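Local coordinates for DUF1818 domain-containing protein (Prochlorococcus marinus, PDB 2IT9), which is of unknown function but has a fold of two antiparallel sheets and two helices, related to PC4-like domains, and may bind DNA, at residues V43-V46 with M47-D51; R108-T111 with N112-N116. All blocks are in the same frame, centred on the assembly; numbering follows the deposited sequence.

Interaction 1: V43-V46 with M47-D51; sequences VEVV and MELCD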
# COMPACT_ATOMS: atom_id res chain seq x y z
N VAL A 43 0.84 8.08 -14.81
CA VAL A 43 1.93 8.98 -15.15
C VAL A 43 1.42 10.31 -15.72
O VAL A 43 1.93 11.37 -15.36
CB VAL A 43 2.96 8.32 -16.08
CG1 VAL A 43 4.05 9.34 -16.43
CG2 VAL A 43 3.61 7.08 -15.40
N GLU A 44 0.39 10.25 -16.56
CA GLU A 44 -0.18 11.46 -17.10
C GLU A 44 -0.80 12.35 -16.01
O GLU A 44 -0.68 13.58 -16.05
CB GLU A 44 -1.21 11.08 -18.15
CG GLU A 44 -0.55 10.50 -19.41
CD GLU A 44 -1.54 9.97 -20.42
OE1 GLU A 44 -2.72 9.99 -20.10
OE2 GLU A 44 -1.12 9.52 -21.52
N VAL A 45 -1.44 11.71 -15.02
CA VAL A 45 -2.08 12.45 -13.93
C VAL A 45 -1.03 13.11 -13.03
O VAL A 45 -1.14 14.29 -12.68
CB VAL A 45 -2.96 11.48 -13.12
CG1 VAL A 45 -3.28 12.01 -11.67
CG2 VAL A 45 -4.24 11.14 -13.92
N VAL A 46 -0.03 12.33 -12.65
CA VAL A 46 1.04 12.83 -11.79
C VAL A 46 1.80 13.94 -12.50
O VAL A 46 2.07 14.97 -11.86
CB VAL A 46 1.92 11.70 -11.30
CG1 VAL A 46 3.19 12.25 -10.54
CG2 VAL A 46 1.13 10.76 -10.40
N MSE A 47 2.11 13.79 -13.80
CA MSE A 47 2.84 14.82 -14.52
C MSE A 47 2.01 16.10 -14.57
O MSE A 47 2.54 17.21 -14.42
CB MSE A 47 3.18 14.43 -15.96
CG MSE A 47 4.25 13.34 -16.24
SE MSE A 47 5.83 13.55 -15.11
CE MSE A 47 5.29 12.40 -13.68
N GLU A 48 0.71 15.96 -14.79
CA GLU A 48 -0.16 17.11 -14.84
C GLU A 48 -0.20 17.84 -13.50
O GLU A 48 -0.10 19.08 -13.48
CB GLU A 48 -1.59 16.73 -15.24
CG GLU A 48 -2.48 17.92 -15.17
CD GLU A 48 -3.81 17.72 -15.79
OE1 GLU A 48 -4.00 16.72 -16.52
OE2 GLU A 48 -4.67 18.59 -15.54
N LEU A 49 -0.34 17.09 -12.40
CA LEU A 49 -0.35 17.72 -11.07
C LEU A 49 0.99 18.37 -10.73
O LEU A 49 1.04 19.54 -10.32
CB LEU A 49 -0.72 16.72 -9.99
CG LEU A 49 -2.18 16.30 -9.90
CD1 LEU A 49 -2.27 15.11 -8.96
CD2 LEU A 49 -3.03 17.43 -9.39
N CYS A 50 2.07 17.62 -10.96
CA CYS A 50 3.42 18.11 -10.69
C CYS A 50 3.68 19.42 -11.44
O CYS A 50 4.06 20.43 -10.82
CB CYS A 50 4.50 17.01 -10.96
SG CYS A 50 6.16 17.61 -10.55
N ASP A 51 3.38 19.48 -12.74
CA ASP A 51 3.63 20.69 -13.50
C ASP A 51 2.82 21.87 -12.96
O ASP A 51 3.34 22.98 -12.86
CB ASP A 51 3.29 20.50 -15.00
CG ASP A 51 4.29 19.57 -15.73
OD1 ASP A 51 5.34 19.15 -15.15
OD2 ASP A 51 4.00 19.24 -16.90
O HOH W 1 -3.13 14.17 -16.90
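V43 and M47, a selenomethionine, stand one turn apart in the middle of helix 36-56, the longer of the two helices in this two-sheet fold, and the contact is a run of alpha-helical i to i+4 hydrogen bonds with side-chain packing beside them. V43 O accepts the N-H of M47 at 2.9 Å, and the V43 side chain runs alongside that of M47 with both pointing the same way, V43 CG1 lying 4.0 Å from M47 CG. The selenomethionine turns CG back beside its own backbone N (chi1 -71°), which brings M47 CG to within 3.2 Å of V43 O.

One residue on, E44 O takes the N-H of E48 at 3.0 Å. A water bridges the E48 carboxylate and the E44 carbonyl on this outer face: it donates to E48 OE1 at 2.7 Å and only weakly to E44 O. The carboxylate of E44 is engaged elsewhere, in a salt bridge with R72.

V45 is buried against the sheet. Its carbonyl receives L49 N, and its CG1 meets L49 CD1 at 4.2 Å; both side chains also touch A77, so this pair seats the helix on strand 75-82.

V46 faces L88 of the sheet as well as V115 and M118 of helix 110-120, filling the seam between the helices. The bent chain of M47 doubles back across it at an oblique angle, with M47 CE reaching V46 CG1 at 3.8 Å. The last bond is the straightest of the four: C50 N donates to V46 O at 2.8 Å with an N-H...O angle of 168°.

Interaction 2: R108-T111 with N112-N116; sequences RHVT and NNVVN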
# COMPACT_ATOMS: atom_id res chain seq x y z
N ARG A 108 6.35 14.05 1.22
CA ARG A 108 7.22 15.11 0.65
C ARG A 108 8.59 14.62 0.35
O ARG A 108 9.13 13.76 1.06
CB ARG A 108 7.33 16.25 1.64
CG ARG A 108 5.94 16.90 1.85
CD ARG A 108 5.93 17.76 3.09
NE ARG A 108 6.75 18.91 2.85
CZ ARG A 108 6.29 20.11 2.55
NH1 ARG A 108 4.98 20.38 2.49
NH2 ARG A 108 7.17 21.07 2.35
N HIS A 109 9.18 15.17 -0.70
CA HIS A 109 10.58 14.93 -1.09
C HIS A 109 10.71 13.60 -1.84
O HIS A 109 11.34 13.53 -2.91
CB HIS A 109 11.58 15.07 0.09
CG HIS A 109 11.38 16.32 0.88
ND1 HIS A 109 11.49 17.58 0.32
CD2 HIS A 109 11.04 16.52 2.18
CE1 HIS A 109 11.17 18.49 1.23
NE2 HIS A 109 10.92 17.87 2.37
N VAL A 110 10.15 12.55 -1.28
CA VAL A 110 10.04 11.28 -1.98
C VAL A 110 9.34 11.46 -3.35
O VAL A 110 9.74 10.90 -4.39
CB VAL A 110 9.29 10.23 -1.10
CG1 VAL A 110 8.91 9.03 -1.93
CG2 VAL A 110 10.13 9.87 0.14
N THR A 111 8.27 12.25 -3.34
CA THR A 111 7.49 12.52 -4.55
C THR A 111 8.35 13.01 -5.73
O THR A 111 8.15 12.57 -6.86
CB THR A 111 6.36 13.55 -4.26
OG1 THR A 111 6.91 14.65 -3.53
CG2 THR A 111 5.22 12.89 -3.48
N ASN A 112 9.28 13.90 -5.46
CA ASN A 112 10.18 14.39 -6.53
C ASN A 112 10.99 13.28 -7.17
O ASN A 112 11.20 13.27 -8.39
CB ASN A 112 11.08 15.51 -6.02
CG ASN A 112 10.32 16.79 -5.80
OD1 ASN A 112 9.48 17.19 -6.64
ND2 ASN A 112 10.58 17.45 -4.68
N ASN A 113 11.41 12.32 -6.37
CA ASN A 113 12.20 11.22 -6.89
C ASN A 113 11.32 10.28 -7.69
O ASN A 113 11.73 9.80 -8.74
CB ASN A 113 12.97 10.54 -5.76
CG ASN A 113 13.93 11.50 -5.04
OD1 ASN A 113 14.74 12.18 -5.67
ND2 ASN A 113 13.85 11.54 -3.73
N VAL A 114 10.09 10.05 -7.23
CA VAL A 114 9.14 9.21 -7.93
C VAL A 114 8.84 9.82 -9.30
O VAL A 114 8.83 9.12 -10.33
CB VAL A 114 7.87 9.05 -7.15
CG1 VAL A 114 6.78 8.41 -8.00
CG2 VAL A 114 8.15 8.18 -5.90
N VAL A 115 8.62 11.13 -9.32
CA VAL A 115 8.31 11.82 -10.57
C VAL A 115 9.45 11.67 -11.53
O VAL A 115 9.25 11.34 -12.70
CB VAL A 115 7.94 13.32 -10.33
CG1 VAL A 115 7.99 14.11 -11.62
CG2 VAL A 115 6.55 13.41 -9.69
N ASN A 116 10.67 11.94 -11.06
CA ASN A 116 11.84 11.79 -11.89
C ASN A 116 11.95 10.39 -12.50
O ASN A 116 12.31 10.26 -13.69
CB ASN A 116 13.10 12.18 -11.10
CG ASN A 116 13.19 13.70 -10.83
OD1 ASN A 116 12.52 14.51 -11.49
ND2 ASN A 116 14.05 14.08 -9.88
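T111 and N112 bury the most surface where helix 110-120 begins, and with V110 they form its first turn, H109 being the N-cap residue. T111 is buried. Its OG1 sits between the backbone N and the carbonyl carbon (chi1 47°) and is hydrogen-bonded to the main-chain oxygen of W86, while the side chain as a whole packs on L88 and W106. The first turn is thus tied to strand 85-92 by a polar link from a buried side chain. T111 O accepts V115 N at 2.9 Å, a regular helical bond, and V115 CG2 lies 3.4 Å from that same oxygen.

N112 begins the second segment. Its backbone N donates a weak i to i+3 bond to H109 O, 3.3 Å long and bent to 124°; N112 CB lies 3.7 Å from the same carbonyl oxygen. The amide oxygen of N112 points elsewhere, accepting a hydrogen bond from the indole NE1 of W86 and a weak one from K54. Residues T111 and N112 therefore fasten to one tryptophan, through its main chain and its ring nitrogen respectively.

V110 packs on W10 of the other sheet, as do N113 and V114. Two N-H groups converge on the V110 carbonyl: V114 N at 3.0 Å gives a good bond, and N113 N a weak, strongly bent one. Along the same flank V114 crosses V110 at a slant, with V110 CG1 4.1 Å from V114 CG2.

Overall arrangement
Both interactions are local helical turns, yet they lie on different helices whose sides meet. Interaction 1, inside helix 36-56, has a regular series of well-formed bonds; interaction 2 opens helix 110-120, where weak, bent bonds mark the first turn. They touch through V115: V46 CG1 lies 3.7 Å from V115 CG2. V45, V46, L49 and C50 are buried in one, T111, V114 and V115 in the other, against exposed E48 and H109. Towards the sheet that includes strands 65-72 and 85-92, interaction 1 presents mainly aliphatic side chains, with the E44-R72 salt bridge at its margin, whereas interaction 2 is hydrogen-bonded to W86 through uncharged groups and packs V110 and V114 on W10 of the other sheet.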